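Local coordinates for protein CrataBL (Crataeva tapia, PDB 4IHZ) that inhibits trypsin and probably, more strongly, factor Xa, has a Kunitz-type beta-trefoil fold, and probably also binds glucose and N-acetylglucosamine as a lectin, at residues 2-7 and 53-58; 95-100 and 149-154; 111-116 and 129-134; 118-123 and 155-160. All coordinates share one frame; numbering follows the deposited sequence.

Interaction 1. Residues 2-7 and 53-58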
loop_
_atom_site.group_PDB
_atom_site.type_symbol
_atom_site.label_atom_id
_atom_site.label_comp_id
_atom_site.label_asym_id
_atom_site.label_seq_id
_atom_site.Cartn_x
_atom_site.Cartn_y
_atom_site.Cartn_z
ATOM N N ILE A 2 -7.251 -23.794 -5.827
ATOM C CA ILE A 2 -7.137 -22.370 -5.575
ATOM C C ILE A 2 -6.192 -21.792 -6.623
ATOM O O ILE A 2 -5.054 -22.241 -6.761
ATOM C CB ILE A 2 -6.620 -22.128 -4.134
ATOM C CG1 ILE A 2 -7.485 -22.926 -3.131
ATOM C CG2 ILE A 2 -6.585 -20.637 -3.824
ATOM C CD1 ILE A 2 -6.890 -23.032 -1.725
ATOM N N LEU A 3 -6.680 -20.831 -7.397
ATOM C CA LEU A 3 -5.924 -20.306 -8.529
ATOM C C LEU A 3 -5.201 -19.014 -8.195
ATOM O O LEU A 3 -5.735 -18.162 -7.496
ATOM C CB LEU A 3 -6.845 -20.083 -9.716
ATOM C CG LEU A 3 -7.576 -21.343 -10.195
ATOM C CD1 LEU A 3 -8.686 -20.974 -11.166
ATOM C CD2 LEU A 3 -6.556 -22.310 -10.836
ATOM N N THR A 4 -3.975 -18.876 -8.691
ATOM C CA THR A 4 -3.208 -17.653 -8.510
ATOM C C THR A 4 -3.891 -16.488 -9.202
ATOM O O THR A 4 -4.427 -16.657 -10.290
ATOM C CB THR A 4 -1.801 -17.850 -9.110
ATOM O OG1 THR A 4 -1.136 -18.885 -8.382
ATOM C CG2 THR A 4 -0.970 -16.563 -9.048
ATOM N N GLY A 5 -3.908 -15.322 -8.543
ATOM C CA GLY A 5 -4.396 -14.089 -9.166
ATOM C C GLY A 5 -5.906 -14.017 -9.387
ATOM O O GLY A 5 -6.387 -13.190 -10.181
ATOM N N VAL A 6 -6.628 -14.932 -8.750
ATOM C CA VAL A 6 -8.079 -15.036 -8.822
ATOM C C VAL A 6 -8.594 -14.685 -7.415
ATOM O O VAL A 6 -8.075 -15.174 -6.420
ATOM C CB VAL A 6 -8.519 -16.477 -9.180
ATOM C CG1 VAL A 6 -10.057 -16.671 -8.984
ATOM C CG2 VAL A 6 -8.116 -16.783 -10.619
ATOM N N PRO A 7 -9.618 -13.824 -7.324
ATOM C CA PRO A 7 -10.072 -13.395 -6.009
ATOM C C PRO A 7 -10.955 -14.448 -5.342
ATOM O O PRO A 7 -11.800 -15.069 -5.990
ATOM C CB PRO A 7 -10.922 -12.161 -6.300
ATOM C CG PRO A 7 -11.404 -12.366 -7.727
ATOM C CD PRO A 7 -10.235 -13.076 -8.418
ATOM N N PHE A 53 -4.229 -14.617 -3.660
ATOM C CA PHE A 53 -3.050 -15.343 -3.175
ATOM C C PHE A 53 -1.965 -15.312 -4.214
ATOM O O PHE A 53 -2.229 -15.564 -5.413
ATOM C CB PHE A 53 -3.448 -16.805 -2.926
ATOM C CG PHE A 53 -4.515 -16.955 -1.904
ATOM C CD1 PHE A 53 -4.230 -16.710 -0.575
ATOM C CD2 PHE A 53 -5.810 -17.327 -2.265
ATOM C CE1 PHE A 53 -5.204 -16.830 0.389
ATOM C CE2 PHE A 53 -6.809 -17.451 -1.294
ATOM C CZ PHE A 53 -6.503 -17.204 0.032
ATOM N N THR A 54 -0.767 -14.939 -3.778
ATOM C CA THR A 54 0.388 -14.917 -4.675
ATOM C C THR A 54 1.433 -15.843 -4.096
ATOM O O THR A 54 2.091 -15.497 -3.103
ATOM C CB THR A 54 0.978 -13.493 -4.807
ATOM O OG1 THR A 54 -0.048 -12.584 -5.228
ATOM C CG2 THR A 54 2.090 -13.496 -5.858
ATOM N N PRO A 55 1.596 -17.041 -4.705
ATOM C CA PRO A 55 2.646 -17.941 -4.204
ATOM C C PRO A 55 4.051 -17.344 -4.376
ATOM O O PRO A 55 4.288 -16.518 -5.266
ATOM C CB PRO A 55 2.531 -19.170 -5.111
ATOM C CG PRO A 55 1.191 -19.073 -5.788
ATOM C CD PRO A 55 0.907 -17.589 -5.896
ATOM N N GLN A 56 4.964 -17.787 -3.527
ATOM C CA GLN A 56 6.350 -17.358 -3.585
ATOM C C GLN A 56 7.001 -17.651 -4.958
ATOM O O GLN A 56 7.813 -16.867 -5.451
ATOM C CB GLN A 56 7.121 -17.968 -2.429
ATOM C CG GLN A 56 8.598 -17.568 -2.419
ATOM C CD GLN A 56 9.237 -17.878 -1.102
ATOM O OE1 GLN A 56 8.963 -18.921 -0.486
ATOM N NE2 GLN A 56 10.104 -16.978 -0.656
ATOM N N ASN A 57 6.622 -18.756 -5.587
ATOM C CA ASN A 57 6.871 -18.900 -7.026
ATOM C C ASN A 57 5.668 -18.294 -7.773
ATOM O O ASN A 57 4.673 -18.972 -8.027
ATOM C CB ASN A 57 7.069 -20.374 -7.369
ATOM C CG ASN A 57 7.545 -20.596 -8.798
ATOM O OD1 ASN A 57 7.593 -19.664 -9.613
ATOM N ND2 ASN A 57 7.901 -21.844 -9.110
ATOM N N SER A 58 5.750 -17.002 -8.091
ATOM C CA SER A 58 4.580 -16.248 -8.589
ATOM C C SER A 58 4.154 -16.652 -10.015
ATOM O O SER A 58 3.109 -16.199 -10.511
ATOM C CB SER A 58 4.822 -14.735 -8.494
ATOM O OG SER A 58 5.733 -14.309 -9.508
HETATM O O HOH W 1 -5.725 -16.073 -5.613
#
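I2 holds CG2 anti to its backbone N (chi1 -51° for CG1), which brings this methyl to the F53 ring, with CG2 3.7 Å from F53 CD2. The two side chains meet at a slant, the methyl lying obliquely to the ring by CD2 and CE2. T4 meets the other end of the strand: its OG1 is 3.5 Å from P55 CD, and its CG2 also rests near that ring carbon. The same OG1 is hydrogen-bonded to L60 O, so the hydroxyl has a polar partner while its flank packs on proline. L3 to V6 form a type II beta turn, with G5 at positive phi. One water sits between this turn and the strand, donating to L3 O at 2.8 Å and to V6 O at 2.6 Å and accepting from F53 N at 2.9 Å. Beyond the pair, F53 also packs on I71 and I114, and I2 on F160 and I114. The N-terminal segment is thus joined to strand 52-55 of the beta-trefoil by apolar packing and a shared water, which satisfies two turn carbonyls and one strand N-H without a direct backbone bond between the segments.

Interaction 2. Residues 95-100 and 149-154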
loop_
_atom_site.group_PDB
_atom_site.type_symbol
_atom_site.label_atom_id
_atom_site.label_comp_id
_atom_site.label_asym_id
_atom_site.label_seq_id
_atom_site.Cartn_x
_atom_site.Cartn_y
_atom_site.Cartn_z
ATOM N N ARG A 95 -3.589 -7.670 23.011
ATOM C CA ARG A 95 -2.854 -8.725 23.732
ATOM C C ARG A 95 -2.100 -9.713 22.849
ATOM O O ARG A 95 -2.082 -10.913 23.126
ATOM C CB ARG A 95 -3.785 -9.501 24.644
ATOM C CG ARG A 95 -4.353 -8.711 25.787
ATOM C CD ARG A 95 -5.161 -9.644 26.646
ATOM N NE ARG A 95 -4.347 -10.455 27.571
ATOM C CZ ARG A 95 -4.616 -11.725 27.895
ATOM N NH1 ARG A 95 -5.667 -12.352 27.358
ATOM N NH2 ARG A 95 -3.834 -12.370 28.756
ATOM N N GLY A 96 -1.502 -9.222 21.768
ATOM C CA GLY A 96 -0.532 -10.035 21.050
ATOM C C GLY A 96 -0.517 -9.740 19.573
ATOM O O GLY A 96 -0.856 -8.624 19.141
ATOM N N LEU A 97 -0.117 -10.748 18.814
ATOM C CA LEU A 97 0.003 -10.595 17.365
ATOM C C LEU A 97 -1.377 -10.562 16.766
ATOM O O LEU A 97 -2.290 -11.240 17.222
ATOM C CB LEU A 97 0.775 -11.767 16.740
ATOM C CG LEU A 97 2.195 -12.057 17.270
ATOM C CD1 LEU A 97 2.787 -13.382 16.740
ATOM C CD2 LEU A 97 3.134 -10.898 17.020
ATOM N N VAL A 98 -1.487 -9.784 15.700
ATOM C CA VAL A 98 -2.732 -9.639 14.921
ATOM C C VAL A 98 -2.407 -9.622 13.443
ATOM O O VAL A 98 -1.319 -9.194 13.041
ATOM C CB VAL A 98 -3.532 -8.349 15.307
ATOM C CG1 VAL A 98 -3.944 -8.399 16.762
ATOM C CG2 VAL A 98 -2.707 -7.066 15.096
ATOM N N VAL A 99 -3.338 -10.130 12.657
ATOM C CA VAL A 99 -3.240 -9.948 11.170
ATOM C C VAL A 99 -3.597 -8.519 10.861
ATOM O O VAL A 99 -4.577 -8.000 11.380
ATOM C CB VAL A 99 -4.165 -10.924 10.445
ATOM C CG1 VAL A 99 -4.065 -10.709 8.916
ATOM C CG2 VAL A 99 -3.782 -12.381 10.729
ATOM N N THR A 100 -2.840 -7.884 9.959
ATOM C CA THR A 100 -3.231 -6.533 9.475
ATOM C C THR A 100 -2.962 -6.432 8.006
ATOM O O THR A 100 -2.287 -7.287 7.430
ATOM C CB THR A 100 -2.464 -5.396 10.143
ATOM O OG1 THR A 100 -1.099 -5.427 9.681
ATOM C CG2 THR A 100 -2.482 -5.543 11.685
ATOM N N LEU A 149 -8.857 -11.411 12.990
ATOM C CA LEU A 149 -7.936 -12.528 12.724
ATOM C C LEU A 149 -6.582 -12.305 13.403
ATOM O O LEU A 149 -6.076 -11.194 13.438
ATOM C CB LEU A 149 -7.766 -12.724 11.212
ATOM C CG LEU A 149 -8.997 -13.125 10.424
ATOM C CD1 LEU A 149 -8.496 -13.280 9.002
ATOM C CD2 LEU A 149 -9.595 -14.445 10.950
ATOM N N ALA A 150 -6.042 -13.377 13.993
ATOM C CA ALA A 150 -4.770 -13.288 14.731
ATOM C C ALA A 150 -4.055 -14.627 14.687
ATOM O O ALA A 150 -4.681 -15.682 14.759
ATOM C CB ALA A 150 -5.040 -12.896 16.138
ATOM N N PRO A 151 -2.722 -14.593 14.603
ATOM C CA PRO A 151 -1.982 -15.869 14.527
ATOM C C PRO A 151 -1.628 -16.369 15.921
ATOM O O PRO A 151 -0.530 -16.136 16.431
ATOM C CB PRO A 151 -0.734 -15.492 13.717
ATOM C CG PRO A 151 -0.487 -14.050 14.085
ATOM C CD PRO A 151 -1.859 -13.427 14.344
ATOM N N ARG A 152 -2.578 -17.061 16.545
ATOM C CA ARG A 152 -2.381 -17.470 17.934
ATOM C C ARG A 152 -2.570 -18.951 18.136
ATOM O O ARG A 152 -2.971 -19.388 19.247
ATOM C CB ARG A 152 -3.277 -16.647 18.857
ATOM C CG ARG A 152 -2.930 -15.181 18.784
ATOM C CD ARG A 152 -3.557 -14.320 19.850
ATOM N NE ARG A 152 -3.408 -12.915 19.483
ATOM C CZ ARG A 152 -4.083 -11.913 20.037
ATOM N NH1 ARG A 152 -4.947 -12.140 21.033
ATOM N NH2 ARG A 152 -3.889 -10.678 19.599
ATOM N N ASP A 153 -2.230 -19.709 17.089
ATOM C CA ASP A 153 -2.215 -21.181 17.105
ATOM C C ASP A 153 -3.504 -21.910 17.505
ATOM O O ASP A 153 -3.457 -23.074 17.936
ATOM C CB ASP A 153 -0.995 -21.719 17.859
ATOM C CG ASP A 153 0.227 -21.800 16.970
ATOM O OD1 ASP A 153 0.108 -22.313 15.811
ATOM O OD2 ASP A 153 1.291 -21.343 17.436
ATOM N N ARG A 154 -4.642 -21.231 17.357
ATOM C CA ARG A 154 -5.991 -21.846 17.466
ATOM C C ARG A 154 -6.704 -21.684 16.123
ATOM O O ARG A 154 -7.295 -20.633 15.847
ATOM C CB ARG A 154 -6.786 -21.169 18.574
ATOM C CG ARG A 154 -6.138 -21.340 19.930
ATOM C CD ARG A 154 -6.908 -20.620 21.017
ATOM N NE ARG A 154 -6.706 -19.166 21.007
ATOM C CZ ARG A 154 -5.669 -18.538 21.560
ATOM N NH1 ARG A 154 -4.685 -19.224 22.134
ATOM N NH2 ARG A 154 -5.604 -17.210 21.533
HETATM O O HOH W 2 -6.832 -8.846 12.297
#
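R152 sets the edge of its guanidinium against L97 O, which lies near the plane of the group, while one face has R95 O 3.7 Å above it, offset toward the rim, with G96 CA over the same group. The grip is side-on: NE of R152 reaches L97 O at 3.0 Å and NH2 of R152 reaches the same oxygen at 2.9 Å. The two donors differ in approach, since NE lies in the carbonyl plane and NH2 stands 51° above it. R152 runs extended from CG to NE, which places NE beside L97 O. NH2 is shared with H94 O, and E139 forms a long, weak ion pair with NH1. V98 lies alongside R152, pointing the same way, with CG1 3.6 Å from NH2. Farther along, V99 N donates to L149 O at 3.0 Å, and a water lies within hydrogen-bonding distance of V99 O and L149 O. Apolar contacts fill in beside these bonds: L97 CB is 3.7 Å from P151 CG, and V99 CG2 lies 4.0 Å from L149 CB. P151 centres an inverse gamma turn, and R95 with G96 forms a G1 beta bulge facing S91. The short segments of the strands cross at 128°, joining the 87-91/96-100 hairpin to the end strand of the four-stranded sheet within the beta-trefoil of Kunitz-type inhibitors.

Interaction 3. Residues 111-116 and 129-134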
loop_
_atom_site.group_PDB
_atom_site.type_symbol
_atom_site.label_atom_id
_atom_site.label_comp_id
_atom_site.label_asym_id
_atom_site.label_seq_id
_atom_site.Cartn_x
_atom_site.Cartn_y
_atom_site.Cartn_z
ATOM N N TRP A 111 4.638 -13.649 4.844
ATOM C CA TRP A 111 4.359 -14.995 4.379
ATOM C C TRP A 111 3.291 -15.724 5.179
ATOM O O TRP A 111 3.391 -15.892 6.419
ATOM C CB TRP A 111 5.656 -15.823 4.370
ATOM C CG TRP A 111 6.696 -15.240 3.422
ATOM C CD1 TRP A 111 7.903 -14.686 3.762
ATOM C CD2 TRP A 111 6.596 -15.130 1.989
ATOM N NE1 TRP A 111 8.572 -14.258 2.635
ATOM C CE2 TRP A 111 7.804 -14.517 1.532
ATOM C CE3 TRP A 111 5.619 -15.490 1.045
ATOM C CZ2 TRP A 111 8.060 -14.267 0.173
ATOM C CZ3 TRP A 111 5.871 -15.233 -0.317
ATOM C CH2 TRP A 111 7.085 -14.621 -0.736
ATOM N N PHE A 112 2.276 -16.162 4.450
ATOM C CA PHE A 112 1.245 -17.051 5.009
ATOM C C PHE A 112 1.265 -18.347 4.225
ATOM O O PHE A 112 1.907 -18.441 3.167
ATOM C CB PHE A 112 -0.135 -16.392 4.851
ATOM C CG PHE A 112 -0.304 -15.132 5.648
ATOM C CD1 PHE A 112 -0.985 -15.165 6.868
ATOM C CD2 PHE A 112 0.194 -13.893 5.170
ATOM C CE1 PHE A 112 -1.167 -14.019 7.613
ATOM C CE2 PHE A 112 0.028 -12.727 5.907
ATOM C CZ PHE A 112 -0.667 -12.767 7.113
ATOM N N ARG A 113 0.538 -19.350 4.712
ATOM C CA ARG A 113 0.291 -20.535 3.913
ATOM C C ARG A 113 -1.145 -20.959 4.109
ATOM O O ARG A 113 -1.749 -20.653 5.135
ATOM C CB ARG A 113 1.199 -21.720 4.338
ATOM C CG ARG A 113 2.673 -21.382 4.210
ATOM C CD ARG A 113 3.541 -22.525 4.718
ATOM N NE ARG A 113 4.928 -22.084 4.616
ATOM C CZ ARG A 113 5.982 -22.872 4.769
ATOM N NH1 ARG A 113 5.814 -24.166 5.039
ATOM N NH2 ARG A 113 7.192 -22.352 4.649
ATOM N N ILE A 114 -1.660 -21.688 3.123
ATOM C CA ILE A 114 -2.963 -22.361 3.229
ATOM C C ILE A 114 -2.648 -23.836 3.507
ATOM O O ILE A 114 -1.900 -24.464 2.750
ATOM C CB ILE A 114 -3.764 -22.252 1.932
ATOM C CG1 ILE A 114 -4.076 -20.777 1.640
ATOM C CG2 ILE A 114 -5.079 -23.063 2.042
ATOM C CD1 ILE A 114 -4.716 -20.526 0.242
ATOM N N GLU A 115 -3.178 -24.357 4.607
ATOM C CA GLU A 115 -2.943 -25.782 4.952
ATOM C C GLU A 115 -4.238 -26.505 5.095
ATOM O O GLU A 115 -5.233 -25.916 5.512
ATOM C CB GLU A 115 -2.126 -25.920 6.236
ATOM C CG GLU A 115 -0.707 -25.349 6.081
ATOM C CD GLU A 115 0.143 -25.388 7.331
ATOM O OE1 GLU A 115 -0.336 -25.827 8.405
ATOM O OE2 GLU A 115 1.318 -24.937 7.238
ATOM N N ARG A 116 -4.244 -27.807 4.782
ATOM C CA ARG A 116 -5.462 -28.573 5.060
ATOM C C ARG A 116 -5.693 -28.710 6.562
ATOM O O ARG A 116 -4.755 -28.819 7.344
ATOM C CB ARG A 116 -5.426 -29.959 4.430
ATOM C CG ARG A 116 -5.396 -29.898 2.919
ATOM C CD ARG A 116 -5.718 -31.246 2.325
ATOM N NE ARG A 116 -5.856 -31.138 0.863
ATOM C CZ ARG A 116 -6.949 -30.682 0.242
ATOM N NH1 ARG A 116 -8.017 -30.285 0.923
ATOM N NH2 ARG A 116 -6.950 -30.601 -1.083
ATOM N N GLY A 129 8.962 -16.657 6.501
ATOM C CA GLY A 129 8.662 -17.605 5.430
ATOM C C GLY A 129 9.167 -19.008 5.737
ATOM O O GLY A 129 9.433 -19.793 4.830
ATOM N N SER A 130 9.301 -19.311 7.020
ATOM C CA SER A 130 9.775 -20.611 7.428
ATOM C C SER A 130 8.880 -21.212 8.492
ATOM O O SER A 130 8.105 -20.522 9.173
ATOM C CB SER A 130 11.233 -20.512 7.911
ATOM O OG SER A 130 11.637 -21.685 8.561
ATOM N N THR A 131 8.952 -22.535 8.608
ATOM C CA THR A 131 8.249 -23.209 9.653
ATOM C C THR A 131 9.059 -23.086 10.945
ATOM O O THR A 131 10.275 -22.826 10.896
ATOM C CB THR A 131 8.007 -24.683 9.268
ATOM O OG1 THR A 131 9.240 -25.265 8.841
ATOM C CG2 THR A 131 7.060 -24.748 8.089
ATOM N N PRO A 132 8.411 -23.270 12.105
ATOM C CA PRO A 132 6.986 -23.544 12.332
ATOM C C PRO A 132 6.184 -22.298 12.060
ATOM O O PRO A 132 6.692 -21.186 12.182
ATOM C CB PRO A 132 6.912 -23.821 13.837
ATOM C CG PRO A 132 8.303 -24.151 14.231
ATOM C CD PRO A 132 9.169 -23.296 13.365
ATOM N N CYS A 133 4.926 -22.503 11.715
ATOM C CA CYS A 133 4.048 -21.389 11.427
ATOM C C CYS A 133 3.022 -21.315 12.558
ATOM O O CYS A 133 2.840 -22.270 13.308
ATOM C CB CYS A 133 3.365 -21.609 10.079
ATOM S SG CYS A 133 4.481 -21.857 8.676
ATOM N N ARG A 134 2.325 -20.185 12.670
ATOM C CA ARG A 134 1.300 -20.032 13.678
ATOM C C ARG A 134 -0.068 -20.051 13.023
ATOM O O ARG A 134 -0.301 -19.334 12.061
ATOM C CB ARG A 134 1.473 -18.699 14.410
ATOM C CG ARG A 134 2.618 -18.715 15.423
ATOM C CD ARG A 134 2.694 -17.435 16.195
ATOM N NE ARG A 134 3.892 -17.423 17.044
ATOM C CZ ARG A 134 4.975 -16.669 16.844
ATOM N NH1 ARG A 134 5.062 -15.815 15.826
ATOM N NH2 ARG A 134 5.998 -16.785 17.697
#
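R113 and T131 cross at about a right angle where strand 112-117 of the beta-trefoil meets the disulfide-closed loop between strands 120-125 and 134-139. R113 is extended from CG to NE (chi2 176°, chi3 -177°), and its guanidinium is bordered by three loop residues. T131 CG2 comes obliquely to within 3.3 Å of R113 NH1. G129 O lies at the edge, near the plane, and takes a weak hydrogen bond of 3.4 Å from R113 NH2. C133 SG stands over one face, 4.0 Å above the plane and offset toward the rim. C133 is bonded to C126, so the disulfide sulfur covering R113 belongs to the link that closes the loop. N68 ties the same elements from outside: its OD1 accepts from R113 NE and its ND2 donates to G129 O. Within the loop, S130 OG donates to T131 O in the carbonyl plane, on a lone pair, at 2.9 Å. W111 CB, CG and CD1 lie against G129 CA, the glycine oblique to the ring. G129 CA approaches W111 CD1 to 3.4 Å, close against the indole.

Interaction 4. Residues 118-123 and 155-160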
loop_
_atom_site.group_PDB
_atom_site.type_symbol
_atom_site.label_atom_id
_atom_site.label_comp_id
_atom_site.label_asym_id
_atom_site.label_seq_id
_atom_site.Cartn_x
_atom_site.Cartn_y
_atom_site.Cartn_z
ATOM N N GLY A 118 -8.643 -30.784 8.717
ATOM C CA GLY A 118 -9.853 -31.580 8.564
ATOM C C GLY A 118 -10.238 -31.645 7.092
ATOM O O GLY A 118 -9.383 -31.809 6.229
ATOM N N ASP A 119 -11.523 -31.481 6.789
ATOM C CA ASP A 119 -11.934 -31.498 5.380
ATOM C C ASP A 119 -11.958 -30.105 4.822
ATOM O O ASP A 119 -12.408 -29.890 3.688
ATOM C CB ASP A 119 -13.304 -32.124 5.193
ATOM C CG ASP A 119 -13.236 -33.630 5.089
ATOM O OD1 ASP A 119 -12.197 -34.159 4.618
ATOM O OD2 ASP A 119 -14.224 -34.281 5.457
ATOM N N SER A 120 -11.445 -29.164 5.605
ATOM C CA SER A 120 -11.366 -27.775 5.126
ATOM C C SER A 120 -9.922 -27.294 5.153
ATOM O O SER A 120 -8.984 -28.083 4.969
ATOM C CB SER A 120 -12.249 -26.846 5.953
ATOM O OG SER A 120 -11.861 -26.854 7.288
ATOM N N TYR A 121 -9.736 -25.987 5.347
ATOM C CA TYR A 121 -8.415 -25.395 5.309
ATOM C C TYR A 121 -8.201 -24.564 6.545
ATOM O O TYR A 121 -9.138 -24.288 7.300
ATOM C CB TYR A 121 -8.243 -24.540 4.042
ATOM C CG TYR A 121 -8.334 -25.319 2.752
ATOM C CD1 TYR A 121 -7.205 -26.015 2.256
ATOM C CD2 TYR A 121 -9.517 -25.384 2.036
ATOM C CE1 TYR A 121 -7.283 -26.734 1.068
ATOM C CE2 TYR A 121 -9.594 -26.120 0.843
ATOM C CZ TYR A 121 -8.460 -26.780 0.373
ATOM O OH TYR A 121 -8.509 -27.503 -0.804
ATOM N N LYS A 122 -6.966 -24.146 6.749
ATOM C CA LYS A 122 -6.670 -23.096 7.690
ATOM C C LYS A 122 -5.597 -22.202 7.087
ATOM O O LYS A 122 -4.826 -22.614 6.208
ATOM C CB LYS A 122 -6.175 -23.663 9.012
ATOM C CG LYS A 122 -4.845 -24.395 8.938
ATOM C CD LYS A 122 -4.456 -24.946 10.292
ATOM C CE LYS A 122 -3.178 -25.772 10.148
ATOM N NZ LYS A 122 -2.718 -26.318 11.466
ATOM N N LEU A 123 -5.583 -20.955 7.535
ATOM C CA LEU A 123 -4.471 -20.050 7.238
ATOM C C LEU A 123 -3.466 -20.114 8.367
ATOM O O LEU A 123 -3.829 -20.239 9.558
ATOM C CB LEU A 123 -4.977 -18.601 7.105
ATOM C CG LEU A 123 -5.945 -18.325 5.970
ATOM C CD1 LEU A 123 -6.263 -16.798 6.038
ATOM C CD2 LEU A 123 -5.331 -18.682 4.650
ATOM N N PRO A 155 -6.606 -22.690 15.252
ATOM C CA PRO A 155 -6.974 -22.372 13.874
ATOM C C PRO A 155 -8.467 -22.185 13.660
ATOM O O PRO A 155 -9.274 -22.902 14.254
ATOM C CB PRO A 155 -6.477 -23.567 13.078
ATOM C CG PRO A 155 -6.449 -24.705 14.076
ATOM C CD PRO A 155 -6.130 -24.078 15.416
ATOM N N LEU A 156 -8.795 -21.203 12.832
ATOM C CA LEU A 156 -10.144 -21.085 12.284
ATOM C C LEU A 156 -10.235 -21.956 11.038
ATOM O O LEU A 156 -9.479 -21.762 10.076
ATOM C CB LEU A 156 -10.430 -19.616 11.907
ATOM C CG LEU A 156 -11.805 -19.407 11.250
ATOM C CD1 LEU A 156 -12.973 -19.698 12.172
ATOM C CD2 LEU A 156 -11.868 -17.975 10.711
ATOM N N ALA A 157 -11.145 -22.931 11.026
ATOM C CA ALA A 157 -11.395 -23.658 9.771
ATOM C C ALA A 157 -12.069 -22.763 8.735
ATOM O O ALA A 157 -13.114 -22.153 9.017
ATOM C CB ALA A 157 -12.268 -24.888 10.004
ATOM N N VAL A 158 -11.488 -22.736 7.546
ATOM C CA VAL A 158 -12.001 -21.870 6.484
ATOM C C VAL A 158 -12.163 -22.608 5.181
ATOM O O VAL A 158 -11.581 -23.680 4.938
ATOM C CB VAL A 158 -11.084 -20.591 6.224
ATOM C CG1 VAL A 158 -11.002 -19.720 7.498
ATOM C CG2 VAL A 158 -9.649 -21.007 5.718
ATOM N N ARG A 159 -12.980 -21.986 4.332
ATOM C CA ARG A 159 -13.200 -22.404 2.973
ATOM C C ARG A 159 -13.025 -21.164 2.107
ATOM O O ARG A 159 -12.986 -20.034 2.617
ATOM C CB ARG A 159 -14.625 -22.955 2.846
ATOM C CG ARG A 159 -15.711 -21.931 3.269
ATOM C CD ARG A 159 -17.098 -22.617 3.448
ATOM N NE ARG A 159 -18.075 -21.659 3.983
ATOM C CZ ARG A 159 -18.854 -20.875 3.241
ATOM N NH1 ARG A 159 -18.847 -20.967 1.908
ATOM N NH2 ARG A 159 -19.677 -20.007 3.826
ATOM N N PHE A 160 -12.954 -21.369 0.803
ATOM C CA PHE A 160 -12.676 -20.264 -0.107
ATOM C C PHE A 160 -13.712 -20.276 -1.205
ATOM O O PHE A 160 -13.909 -21.292 -1.872
ATOM C CB PHE A 160 -11.274 -20.378 -0.701
ATOM C CG PHE A 160 -10.187 -20.488 0.337
ATOM C CD1 PHE A 160 -9.776 -19.364 1.044
ATOM C CD2 PHE A 160 -9.592 -21.723 0.637
ATOM C CE1 PHE A 160 -8.780 -19.446 2.012
ATOM C CE2 PHE A 160 -8.586 -21.821 1.601
ATOM C CZ PHE A 160 -8.167 -20.682 2.295
HETATM O O HOH W 3 -7.384 -20.093 9.540
#
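Y121 and V158 are paired by two backbone hydrogen bonds, V158 N to Y121 O at 2.8 Å and Y121 N to V158 O at 3.0 Å, the hydrogen-bonded pair of a single antiparallel bridge. The first is nearly straight at the hydrogen; the second is more bent. Y121 O also receives a CA-H...O contact from A157 CA, at 3.4 Å. Two residues along, a water bridges the strands, accepting from L123 N and donating to L156 O. Beyond these bonds, the F160 ring packs against Y121, its CE2 3.7 Å from Y121 CB; the two rings are inclined at 46° with centroids 5.5 Å apart. L123 CD2 meets the F160 ring at its edge, 4.2 Å from CZ. On the flank, K122 starts with CG between its backbone N and carbonyl carbon (chi1 65°) and is extended beyond, its CD passing 3.7 Å from P155 CB before NZ forms a salt bridge with D135. V158 and F160 also touch I10 of strand 8-12, to which strand 158-162 is paired. The short segments of the two strands cross at 102°, so regular pairing is confined to the one bridge. The contact therefore joins strand 120-125 to the C-terminal strand of the beta-trefoil through two direct backbone bonds and one water, with Y121, V158, L123 and F160 packed beside them and the lysine's charge carried past the proline to an acidic partner.

From the N terminus, interaction 1 is completed first, closing a loop of 45 residues between the chain start and strand 52-55. Interaction 2 then joins strand 96-100 to 149-151, spanning 48 residues, and interaction 3 nests inside it as a short closure around strand 120-125. Interaction 4 alternates with both interaction 2 and interaction 3, leading from strand 120-125 to the C-terminal strand 158-162. Interactions 3 and 4 share the four-stranded sheet, where strands 112-117 and 120-125 are neighbours. I114 and F160 pack on I2 and F53, bringing interactions 3 and 4 against interaction 1, whereas interactions 1 and 2 lie about 23 Å apart between centres.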